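Local coordinates for protein glutamate--tRNA ligase (Elizabethkingia anophelis, PDB 6B1Z) that attaches glutamate to its cognate tRNA in an ATP-dependent reaction, as a glutamyl-tRNA synthetase with a class I catalytic domain and an anticodon-binding domain, at residues Trp353-Tyr358 against Ala398-Asp403; Ile451-Ile456 against Asp486-Met491; Glu94-Tyr99 against Asp205-Tyr210; Ile47-Asp52 against Ile216-Met221. One frame throughout, in Å; residues are numbered along the deposited sequence.

Interaction 1 of 4, residues Trp353-Tyr358 against Ala398-Asp403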
# COMPACT_ATOMS: atom_id res chain seq x y z
N TRP A 353 -8.03 -10.93 -7.12
CA TRP A 353 -9.28 -10.86 -7.88
C TRP A 353 -9.41 -9.51 -8.57
O TRP A 353 -9.75 -9.44 -9.75
CB TRP A 353 -10.47 -11.11 -6.97
CG TRP A 353 -11.83 -10.94 -7.63
CD1 TRP A 353 -12.54 -11.89 -8.32
CD2 TRP A 353 -12.65 -9.75 -7.63
NE1 TRP A 353 -13.75 -11.37 -8.74
CE2 TRP A 353 -13.84 -10.06 -8.33
CE3 TRP A 353 -12.49 -8.46 -7.10
CZ2 TRP A 353 -14.86 -9.13 -8.52
CZ3 TRP A 353 -13.52 -7.53 -7.29
CH2 TRP A 353 -14.69 -7.88 -8.00
N PHE A 354 -9.14 -8.42 -7.84
CA PHE A 354 -9.15 -7.09 -8.47
C PHE A 354 -8.19 -7.03 -9.65
O PHE A 354 -8.54 -6.48 -10.70
CB PHE A 354 -8.78 -6.01 -7.45
CG PHE A 354 -9.96 -5.45 -6.69
CD1 PHE A 354 -10.93 -4.66 -7.34
CD2 PHE A 354 -10.10 -5.67 -5.33
CE1 PHE A 354 -12.01 -4.14 -6.63
CE2 PHE A 354 -11.17 -5.14 -4.62
CZ PHE A 354 -12.13 -4.37 -5.26
N ASN A 355 -6.98 -7.58 -9.50
CA ASN A 355 -6.02 -7.53 -10.60
C ASN A 355 -6.57 -8.27 -11.81
O ASN A 355 -6.49 -7.78 -12.95
CB ASN A 355 -4.66 -8.12 -10.21
CG ASN A 355 -3.50 -7.33 -10.86
OD1 ASN A 355 -3.42 -6.11 -10.71
ND2 ASN A 355 -2.65 -8.01 -11.64
N GLN A 356 -7.14 -9.46 -11.58
CA GLN A 356 -7.72 -10.23 -12.67
C GLN A 356 -8.83 -9.45 -13.36
O GLN A 356 -8.92 -9.44 -14.60
CB GLN A 356 -8.25 -11.56 -12.13
CG GLN A 356 -8.71 -12.48 -13.23
CD GLN A 356 -9.03 -13.83 -12.70
OE1 GLN A 356 -8.24 -14.78 -12.83
NE2 GLN A 356 -10.18 -13.94 -12.06
N GLN A 357 -9.71 -8.82 -12.58
CA GLN A 357 -10.82 -8.07 -13.17
C GLN A 357 -10.31 -6.98 -14.09
O GLN A 357 -10.84 -6.79 -15.19
CB GLN A 357 -11.70 -7.45 -12.08
CG GLN A 357 -12.38 -8.43 -11.12
CD GLN A 357 -13.02 -9.61 -11.81
OE1 GLN A 357 -14.09 -9.50 -12.40
NE2 GLN A 357 -12.35 -10.76 -11.75
N TYR A 358 -9.27 -6.25 -13.66
CA TYR A 358 -8.75 -5.16 -14.48
C TYR A 358 -7.96 -5.69 -15.67
O TYR A 358 -8.06 -5.13 -16.77
CB TYR A 358 -7.89 -4.21 -13.62
CG TYR A 358 -8.70 -3.18 -12.85
CD1 TYR A 358 -9.30 -3.48 -11.63
CD2 TYR A 358 -8.89 -1.90 -13.36
CE1 TYR A 358 -10.05 -2.53 -10.94
CE2 TYR A 358 -9.63 -0.96 -12.69
CZ TYR A 358 -10.20 -1.27 -11.47
OH TYR A 358 -10.94 -0.31 -10.83
N ALA A 398 -5.75 -15.29 -16.72
CA ALA A 398 -4.57 -14.78 -16.05
C ALA A 398 -4.93 -13.84 -14.90
O ALA A 398 -5.92 -13.11 -14.95
CB ALA A 398 -3.69 -14.02 -17.04
N THR A 399 -4.10 -13.87 -13.86
CA THR A 399 -4.17 -12.90 -12.78
C THR A 399 -3.13 -11.80 -12.94
O THR A 399 -3.38 -10.65 -12.56
CB THR A 399 -3.99 -13.61 -11.44
OG1 THR A 399 -4.96 -14.66 -11.35
CG2 THR A 399 -4.21 -12.65 -10.25
N PHE A 400 -1.99 -12.14 -13.54
CA PHE A 400 -0.89 -11.22 -13.83
C PHE A 400 -0.46 -11.47 -15.27
O PHE A 400 -0.58 -12.59 -15.76
CB PHE A 400 0.30 -11.46 -12.89
CG PHE A 400 -0.05 -11.30 -11.44
CD1 PHE A 400 -0.08 -10.06 -10.87
CD2 PHE A 400 -0.40 -12.41 -10.67
CE1 PHE A 400 -0.43 -9.89 -9.54
CE2 PHE A 400 -0.76 -12.26 -9.34
CZ PHE A 400 -0.77 -10.99 -8.77
N VAL A 401 0.08 -10.43 -15.92
CA VAL A 401 0.53 -10.59 -17.31
C VAL A 401 1.53 -11.73 -17.45
O VAL A 401 1.49 -12.49 -18.42
CB VAL A 401 1.10 -9.27 -17.85
CG1 VAL A 401 1.79 -9.49 -19.20
CG2 VAL A 401 0.00 -8.25 -17.97
N LYS A 402 2.42 -11.91 -16.45
CA LYS A 402 3.42 -12.97 -16.56
C LYS A 402 2.79 -14.36 -16.65
O LYS A 402 3.41 -15.28 -17.19
CB LYS A 402 4.39 -12.91 -15.37
CG LYS A 402 3.80 -13.41 -14.04
CD LYS A 402 4.76 -13.21 -12.87
CE LYS A 402 3.98 -12.99 -11.57
NZ LYS A 402 4.75 -12.23 -10.52
N ASP A 403 1.57 -14.53 -16.12
CA ASP A 403 0.88 -15.82 -16.19
C ASP A 403 0.65 -16.25 -17.64
O ASP A 403 0.58 -17.45 -17.93
CB ASP A 403 -0.49 -15.78 -15.51
CG ASP A 403 -0.43 -15.44 -14.04
OD1 ASP A 403 0.66 -15.48 -13.43
OD2 ASP A 403 -1.52 -15.15 -13.50
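The side-chain amide of Asn355 and the ring of Phe400 are the flat groups that meet here. ND2 of Asn355 approaches obliquely and stands 3.4 Å from CD1 of Phe400. The amide and ring planes are 38° apart. The Phe400 ring also packs edge-to-face with Tyr302. Within the first segment, the indole of Trp353 has CG of Gln357 over one face. CZ3 of Trp353 lies over one face of the Phe354 ring.

ND2 of Asn355 donates to O of Thr399 at 2.9 Å. The bond is fairly straight at 156°. The accepting oxygen is close to the amide plane, and the donor lies in the carbonyl plane. ND2 has a second acceptor in the O of Gly301, and OD1 accepts from N of Leu303. Both ends of this buried amide are thus satisfied.

The contact lies in the helical, anticodon-binding part of the enzyme. It joins helix 348-361 to the loop that leads into helix 401-406. Asp403 holds this loop from within: its OD2 accepts from N of Thr399 at 2.9 Å and from N of Phe400 at 3.0 Å. The second donor comes from above the carboxylate plane.

Gln356 CG is anti to the backbone N (chi1 -173°), and the extended chain runs past the loop. CG of Gln356 packs 3.3 Å from O of Ala398. OE1 of Gln356 comes only to 3.6 Å from OG1 of Thr399.

Interaction 2 of 4, residues Ile451-Ile456 against Asp486-Met491. With FMT (formic acid), chain O.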
# COMPACT_ATOMS: atom_id res chain seq x y z
N ILE A 451 -10.73 -23.33 -39.67
CA ILE A 451 -10.65 -24.35 -40.71
C ILE A 451 -10.04 -25.64 -40.16
O ILE A 451 -10.40 -26.74 -40.60
CB ILE A 451 -9.86 -23.83 -41.92
N ILE A 452 -9.11 -25.53 -39.21
CA ILE A 452 -8.53 -26.72 -38.59
C ILE A 452 -9.60 -27.50 -37.84
O ILE A 452 -9.69 -28.73 -37.93
CB ILE A 452 -7.37 -26.34 -37.66
CG1 ILE A 452 -6.21 -25.74 -38.47
CG2 ILE A 452 -6.89 -27.54 -36.87
CD1 ILE A 452 -5.22 -24.97 -37.61
N LYS A 453 -10.43 -26.80 -37.06
CA LYS A 453 -11.50 -27.47 -36.32
C LYS A 453 -12.50 -28.10 -37.28
O LYS A 453 -12.99 -29.21 -37.04
CB LYS A 453 -12.20 -26.50 -35.38
CG LYS A 453 -13.24 -27.16 -34.48
CD LYS A 453 -13.87 -26.16 -33.54
CE LYS A 453 -14.89 -26.81 -32.63
NZ LYS A 453 -15.44 -25.84 -31.66
N GLU A 454 -12.82 -27.41 -38.38
CA GLU A 454 -13.72 -27.97 -39.38
C GLU A 454 -13.12 -29.23 -39.99
O GLU A 454 -13.85 -30.19 -40.28
CB GLU A 454 -14.02 -26.93 -40.46
N SER A 455 -11.80 -29.26 -40.18
CA SER A 455 -11.15 -30.46 -40.70
C SER A 455 -11.18 -31.59 -39.67
O SER A 455 -11.39 -32.75 -40.03
CB SER A 455 -9.71 -30.13 -41.10
OG SER A 455 -9.03 -31.30 -41.53
N ILE A 456 -10.95 -31.26 -38.40
CA ILE A 456 -10.97 -32.28 -37.35
C ILE A 456 -12.37 -32.87 -37.21
O ILE A 456 -12.53 -34.09 -37.04
CB ILE A 456 -10.47 -31.68 -36.02
CG1 ILE A 456 -9.00 -31.27 -36.15
CG2 ILE A 456 -10.65 -32.68 -34.88
CD1 ILE A 456 -8.48 -30.50 -34.94
N ASP A 486 -8.17 -23.94 -26.54
CA ASP A 486 -8.73 -24.87 -27.51
C ASP A 486 -7.64 -25.35 -28.46
O ASP A 486 -6.75 -24.59 -28.86
CB ASP A 486 -9.87 -24.22 -28.29
CG ASP A 486 -11.11 -23.98 -27.44
OD1 ASP A 486 -11.12 -24.35 -26.24
OD2 ASP A 486 -12.08 -23.41 -27.98
N VAL A 487 -7.70 -26.64 -28.81
CA VAL A 487 -6.63 -27.26 -29.59
C VAL A 487 -6.44 -26.60 -30.96
O VAL A 487 -5.28 -26.36 -31.34
CB VAL A 487 -6.86 -28.78 -29.69
CG1 VAL A 487 -5.97 -29.37 -30.76
CG2 VAL A 487 -6.60 -29.45 -28.35
N PRO A 488 -7.49 -26.31 -31.74
CA PRO A 488 -7.24 -25.67 -33.04
C PRO A 488 -6.59 -24.30 -32.92
O PRO A 488 -5.84 -23.90 -33.82
CB PRO A 488 -8.64 -25.59 -33.67
CG PRO A 488 -9.42 -26.67 -33.00
CD PRO A 488 -8.92 -26.64 -31.57
N ASP A 489 -6.85 -23.58 -31.83
CA ASP A 489 -6.17 -22.31 -31.59
C ASP A 489 -4.69 -22.53 -31.30
O ASP A 489 -3.84 -21.80 -31.82
CB ASP A 489 -6.84 -21.57 -30.44
CG ASP A 489 -8.26 -21.12 -30.77
OD1 ASP A 489 -8.43 -20.46 -31.81
OD2 ASP A 489 -9.18 -21.43 -29.99
N LEU A 490 -4.37 -23.54 -30.48
CA LEU A 490 -2.96 -23.84 -30.22
C LEU A 490 -2.23 -24.24 -31.49
O LEU A 490 -1.09 -23.80 -31.72
CB LEU A 490 -2.85 -24.93 -29.16
CG LEU A 490 -1.43 -25.43 -28.87
CD1 LEU A 490 -0.52 -24.26 -28.51
CD2 LEU A 490 -1.45 -26.45 -27.74
N MET A 491 -2.85 -25.08 -32.32
CA MET A 491 -2.20 -25.50 -33.56
C MET A 491 -1.90 -24.31 -34.46
O MET A 491 -0.81 -24.22 -35.03
CB MET A 491 -3.07 -26.53 -34.29
CG MET A 491 -3.19 -27.84 -33.55
SD MET A 491 -4.62 -28.82 -34.03
CE MET A 491 -4.05 -29.48 -35.60
C FMT O . -12.29 -23.52 -31.41
O1 FMT O . -11.39 -23.19 -32.19
O2 FMT O . -12.35 -24.62 -30.86
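The helical segments 451-456 and 487-491 pass with their axes 9.1 Å apart and their directions 126° from each other, and the backbones come nearest at Lys453 and Pro488. Pro488 sits in the first turn of its helix, where the missing amide hydrogen costs no helical bond. CG and CB of its ring meet the other helix. CG of Pro488 packs 3.7 Å from CB of Lys453, while CB of Pro488 lies 4.1 Å from CG2 of Ile452.

Ile452 and Met491 make the other close pair. CG2 of Ile452 is anti to the backbone N, and there it touches CE of Met491 at 3.7 Å. The Met491 chain bends at its last torsion (chi3 77°). One helical turn on from Ile452, CD1 of Ile456 reaches SD of Met491 at 4.3 Å and looser still CG of Pro488. Phe447 touches both Ile452 and Met491.

Lys453 is fully extended and leads away past the proline. Its NZ makes a weak hydrogen bond of 3.4 Å to O2 of a formic acid molecule, probably from the crystallisation liquor. Asp486 precedes the helix at the N-cap position, but its side chain makes no capping bond.

Helix 467-479 covers the second helix through Val487, Leu490 and Met491. The contact joins helices 449-462 and 487-507 in the all-helical anticodon-binding domain, as in bacterial glutamyl-tRNA synthetases.

Interaction 3 of 4, residues Glu94-Tyr99 against Asp205-Tyr210. With FMT (formic acid), chain B; EDO (1,2-ethanediol), chain S.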
# COMPACT_ATOMS: atom_id res chain seq x y z
N GLU A 94 12.71 22.49 7.52
CA GLU A 94 13.00 23.80 6.96
C GLU A 94 12.15 24.90 7.59
O GLU A 94 12.16 26.03 7.09
CB GLU A 94 12.80 23.75 5.45
CG GLU A 94 13.81 22.81 4.79
CD GLU A 94 13.52 22.56 3.32
OE1 GLU A 94 12.57 23.17 2.81
OE2 GLU A 94 14.25 21.76 2.70
N ARG A 95 11.46 24.61 8.70
CA ARG A 95 10.49 25.53 9.28
C ARG A 95 10.88 25.98 10.69
O ARG A 95 10.00 26.37 11.47
CB ARG A 95 9.10 24.89 9.29
CG ARG A 95 8.58 24.56 7.86
CD ARG A 95 7.26 23.80 7.88
NE ARG A 95 6.13 24.58 8.41
CZ ARG A 95 5.39 25.42 7.69
NH1 ARG A 95 5.69 25.69 6.42
NH2 ARG A 95 4.38 26.04 8.28
N ARG A 96 12.18 25.97 11.00
CA ARG A 96 12.59 26.21 12.39
C ARG A 96 12.19 27.60 12.88
O ARG A 96 11.81 27.75 14.05
CB ARG A 96 14.10 26.01 12.54
CG ARG A 96 14.68 26.73 13.75
CD ARG A 96 16.17 26.50 13.94
NE ARG A 96 16.47 25.15 14.40
CZ ARG A 96 16.26 24.72 15.65
NH1 ARG A 96 15.75 25.53 16.57
NH2 ARG A 96 16.58 23.48 15.97
N ASP A 97 12.26 28.63 12.02
CA ASP A 97 11.91 29.97 12.49
C ASP A 97 10.43 30.06 12.86
O ASP A 97 10.06 30.76 13.83
CB ASP A 97 12.28 31.02 11.44
CG ASP A 97 13.74 31.41 11.50
OD1 ASP A 97 14.53 30.67 12.14
OD2 ASP A 97 14.10 32.45 10.91
N ILE A 98 9.56 29.37 12.12
CA ILE A 98 8.15 29.29 12.47
C ILE A 98 7.99 28.62 13.83
O ILE A 98 7.24 29.09 14.70
CB ILE A 98 7.36 28.53 11.38
CG1 ILE A 98 7.44 29.29 10.06
CG2 ILE A 98 5.92 28.32 11.80
CD1 ILE A 98 7.00 28.49 8.84
N TYR A 99 8.69 27.50 14.03
CA TYR A 99 8.55 26.77 15.28
C TYR A 99 9.06 27.60 16.45
O TYR A 99 8.47 27.57 17.55
CB TYR A 99 9.28 25.44 15.20
CG TYR A 99 8.78 24.52 14.11
CD1 TYR A 99 7.42 24.42 13.80
CD2 TYR A 99 9.68 23.75 13.38
CE1 TYR A 99 6.98 23.54 12.78
CE2 TYR A 99 9.26 22.89 12.38
CZ TYR A 99 7.92 22.80 12.08
OH TYR A 99 7.54 21.95 11.07
N ASP A 205 17.50 20.47 21.03
CA ASP A 205 18.06 21.31 19.99
C ASP A 205 17.10 22.39 19.49
O ASP A 205 17.42 23.09 18.53
CB ASP A 205 18.55 20.45 18.81
CG ASP A 205 17.43 19.67 18.14
OD1 ASP A 205 16.26 19.79 18.55
OD2 ASP A 205 17.73 18.92 17.18
N GLY A 206 15.93 22.54 20.13
CA GLY A 206 14.97 23.54 19.70
C GLY A 206 14.01 23.07 18.63
O GLY A 206 13.08 23.83 18.29
N MET A 207 14.19 21.87 18.10
CA MET A 207 13.20 21.46 17.11
C MET A 207 12.02 20.77 17.78
O MET A 207 12.20 20.03 18.76
CB MET A 207 13.82 20.52 16.07
CG MET A 207 14.70 21.23 15.02
SD MET A 207 13.93 22.59 14.06
CE MET A 207 12.82 21.64 13.02
N PRO A 208 10.81 21.01 17.29
CA PRO A 208 9.64 20.38 17.89
C PRO A 208 9.61 18.88 17.66
O PRO A 208 10.21 18.35 16.72
CB PRO A 208 8.47 21.06 17.17
CG PRO A 208 9.04 21.38 15.80
CD PRO A 208 10.48 21.79 16.08
N THR A 209 8.89 18.19 18.54
CA THR A 209 8.46 16.84 18.26
C THR A 209 7.28 16.88 17.29
O THR A 209 6.69 17.94 17.04
CB THR A 209 8.03 16.13 19.55
OG1 THR A 209 6.89 16.81 20.08
CG2 THR A 209 9.19 16.14 20.56
N TYR A 210 6.93 15.70 16.75
CA TYR A 210 5.83 15.62 15.79
C TYR A 210 4.55 16.22 16.35
O TYR A 210 3.78 16.86 15.63
CB TYR A 210 5.54 14.16 15.40
CG TYR A 210 6.62 13.43 14.62
CD1 TYR A 210 7.50 14.10 13.78
CD2 TYR A 210 6.72 12.05 14.72
CE1 TYR A 210 8.47 13.40 13.07
CE2 TYR A 210 7.68 11.35 14.02
CZ TYR A 210 8.55 12.03 13.20
OH TYR A 210 9.50 11.32 12.51
C FMT B . 15.23 28.70 9.32
O1 FMT B . 14.08 28.72 9.75
O2 FMT B . 15.55 28.25 8.22
C1 EDO S . 18.81 32.61 9.88
O1 EDO S . 18.29 31.27 9.93
C2 EDO S . 17.64 33.59 9.94
O2 EDO S . 16.73 33.18 10.96
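An Asx turn at Asp205 meets Arg96, in the first turn of helix 96-106. The turn closes through N of Met207, which donates to OD1 of Asp205 at 3.0 Å. It presents the main-chain O of Asp205 to Arg96. NH2 of Arg96 donates to that oxygen at 2.7 Å. The bond is short but bent, at 137°, and the donor stands above the carbonyl plane. The carboxylate of Asp205 is farther off, beyond salt-bridge range.

Arg96 reaches the turn because its chain bends at chi3 (-72°). Its guanidinium then lies over Met207, with SD of Met207 3.2 Å above one face, toward the rim. CA of Gly206 is at the edge of the same group, in its plane. Gly206 has a positive phi of 87°, and its backbone passes close beside the guanidinium.

Met207 is bent twice, which brings its methyl to the Tyr99 ring. CE of Met207 is at the ring edge, 3.8 Å from CD2 of Tyr99. Pro208 takes one face instead. Its CG makes a CH-pi contact, 3.6 Å from the centroid of the Tyr99 ring. The opposite face has O of Arg95 above its rim.

The OH of Tyr99 is hydrogen-bonded to OD2 of Asp217. N of Asp97 donates to O1 of a formic acid molecule, probably from the crystallisation liquor, at 2.9 Å. The loop links strand 200-202 to helix 210-220, and helix 96-106 packs on both the loop and that second helix, where Tyr99 and Ile98 touch Ile216.

Interaction 4 of 4, residues Ile47-Asp52 against Ile216-Met221. With EDO (1,2-ethanediol), chain V.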
# COMPACT_ATOMS: atom_id res chain seq x y z
N ILE A 47 -2.37 18.29 0.32
CA ILE A 47 -1.04 18.78 0.66
C ILE A 47 -0.18 17.59 1.06
O ILE A 47 -0.63 16.70 1.78
CB ILE A 47 -1.11 19.81 1.82
CG1 ILE A 47 -1.65 21.16 1.34
CG2 ILE A 47 0.26 20.02 2.48
CD1 ILE A 47 -3.13 21.23 1.09
N LEU A 48 1.08 17.58 0.61
CA LEU A 48 2.08 16.64 1.12
C LEU A 48 3.06 17.42 1.98
O LEU A 48 3.71 18.35 1.50
CB LEU A 48 2.82 15.94 -0.03
CG LEU A 48 3.99 15.05 0.41
CD1 LEU A 48 3.52 13.83 1.21
CD2 LEU A 48 4.76 14.59 -0.83
N ARG A 49 3.15 17.05 3.26
CA ARG A 49 4.09 17.66 4.19
C ARG A 49 5.04 16.58 4.68
O ARG A 49 4.61 15.55 5.21
CB ARG A 49 3.36 18.33 5.36
CG ARG A 49 4.30 19.12 6.27
CD ARG A 49 3.56 19.95 7.32
NE ARG A 49 2.91 19.10 8.32
CZ ARG A 49 1.64 19.20 8.70
NH1 ARG A 49 0.85 20.13 8.19
NH2 ARG A 49 1.18 18.39 9.63
N ILE A 50 6.33 16.80 4.47
CA ILE A 50 7.35 15.82 4.82
C ILE A 50 7.74 16.02 6.28
O ILE A 50 8.15 17.11 6.70
CB ILE A 50 8.57 15.93 3.89
CG1 ILE A 50 8.15 15.60 2.45
CG2 ILE A 50 9.71 15.01 4.39
CD1 ILE A 50 7.55 14.22 2.25
N GLU A 51 7.58 14.95 7.07
CA GLU A 51 7.79 15.01 8.51
C GLU A 51 9.22 14.56 8.82
O GLU A 51 9.45 13.46 9.31
CB GLU A 51 6.77 14.14 9.20
CG GLU A 51 5.38 14.39 8.70
CD GLU A 51 4.72 15.52 9.44
OE1 GLU A 51 4.58 15.36 10.68
OE2 GLU A 51 4.39 16.55 8.81
N ASP A 52 10.17 15.44 8.51
CA ASP A 52 11.58 15.08 8.59
C ASP A 52 12.31 15.78 9.73
O ASP A 52 13.50 16.08 9.61
CB ASP A 52 12.29 15.37 7.25
CG ASP A 52 12.27 16.84 6.87
OD1 ASP A 52 11.40 17.59 7.38
OD2 ASP A 52 13.13 17.25 6.05
N ILE A 216 1.21 23.07 14.92
CA ILE A 216 1.66 24.36 14.37
C ILE A 216 1.42 24.39 12.86
O ILE A 216 0.86 25.35 12.32
CB ILE A 216 3.15 24.60 14.69
CG1 ILE A 216 3.34 24.91 16.18
CG2 ILE A 216 3.74 25.72 13.78
CD1 ILE A 216 4.78 24.80 16.64
N ASP A 217 1.83 23.32 12.18
CA ASP A 217 1.75 23.36 10.72
C ASP A 217 0.33 23.14 10.21
O ASP A 217 -0.01 23.67 9.14
CB ASP A 217 2.71 22.35 10.10
CG ASP A 217 4.17 22.75 10.26
OD1 ASP A 217 4.46 23.95 10.53
OD2 ASP A 217 5.04 21.87 10.10
N ASP A 218 -0.49 22.36 10.90
CA ASP A 218 -1.89 22.26 10.50
C ASP A 218 -2.59 23.61 10.64
O ASP A 218 -3.40 23.99 9.80
CB ASP A 218 -2.60 21.17 11.31
CG ASP A 218 -2.13 19.79 10.91
OD1 ASP A 218 -2.39 18.83 11.67
OD2 ASP A 218 -1.49 19.68 9.83
N HIS A 219 -2.24 24.37 11.69
CA HIS A 219 -2.77 25.72 11.82
C HIS A 219 -2.26 26.63 10.70
O HIS A 219 -3.05 27.28 10.01
CB HIS A 219 -2.39 26.27 13.19
CG HIS A 219 -2.84 27.68 13.43
ND1 HIS A 219 -4.16 28.00 13.67
CD2 HIS A 219 -2.16 28.85 13.44
CE1 HIS A 219 -4.27 29.31 13.83
NE2 HIS A 219 -3.07 29.85 13.70
N GLU A 220 -0.93 26.68 10.51
CA GLU A 220 -0.35 27.59 9.53
C GLU A 220 -0.80 27.26 8.11
O GLU A 220 -1.00 28.18 7.30
CB GLU A 220 1.18 27.55 9.61
CG GLU A 220 1.75 28.14 10.89
CD GLU A 220 1.38 29.59 11.11
OE1 GLU A 220 2.03 30.47 10.51
OE2 GLU A 220 0.43 29.85 11.87
N MET A 221 -0.96 25.98 7.79
CA MET A 221 -1.34 25.57 6.44
C MET A 221 -2.85 25.51 6.27
O MET A 221 -3.32 25.06 5.22
CB MET A 221 -0.71 24.21 6.10
CG MET A 221 0.81 24.24 6.12
SD MET A 221 1.54 22.68 5.61
CE MET A 221 3.27 23.17 5.55
C1 EDO V . -1.81 17.10 14.55
O1 EDO V . -1.16 16.59 15.71
C2 EDO V . -3.21 17.57 14.93
O2 EDO V . -3.60 18.64 14.06
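OD2 of Asp218 is gripped in a salt bridge by NH1 and NH2 of Arg49, and NE of Arg15 adds a third partner. The Arg49 bonds to OD2 of Asp218 are 2.9 Å from NH1 and 3.0 Å from NH2. The oxygen lies in the guanidinium plane, but the carboxylate is turned 47° from it.

The setting is the Rossmann-like nucleotide-binding fold of class I synthetases. Arg49 follows strand 45-48, which pairs with strand 13-16, and Asp218 is on helix 210-220. Arg49 CG is anti to the backbone N (chi1 -173°), sending the chain to the helix.

NE of Arg49 makes a second salt bridge, to OE2 of Glu51 at 3.0 Å. CB of Asp217 covers one guanidinium face. OD2 of Asp217 is a long 3.9 Å from NE of Arg49 and off the guanidinium plane: charge alone acts, and Tyr99 and Arg95 are firmer partners.

Met221, just past the helix end, packs along the Arg49 chain, its CE 3.7 Å from CD of Arg49. Its SD, at the guanidinium edge, accepts a weak bond from NH1 and lies loosely beside CG2 of Ile47. Asp218 OD1 accepts from O2 of a 1,2-ethanediol, probably from the crystallisation liquor, at 2.7 Å.

In the fold
From the N terminus, interaction 4 opens first at 47-52. Interaction 3 opens at 94-99 and closes at 205-210, before interaction 4 closes at 216-221. Interaction 3 is therefore nested inside the long loop of interaction 4. Their centres are about 12 Å apart and they touch, chiefly at Asp217. Together they bring strand 45-48 and helix 96-106 onto helix 210-220 and the loop before it, in the catalytic domain. Interactions 1 and 2 follow in series in the anticodon-binding part, as separate short loops with centres about 27 Å apart. Interactions 2 and 3 lie farthest apart, about 73 Å between centres.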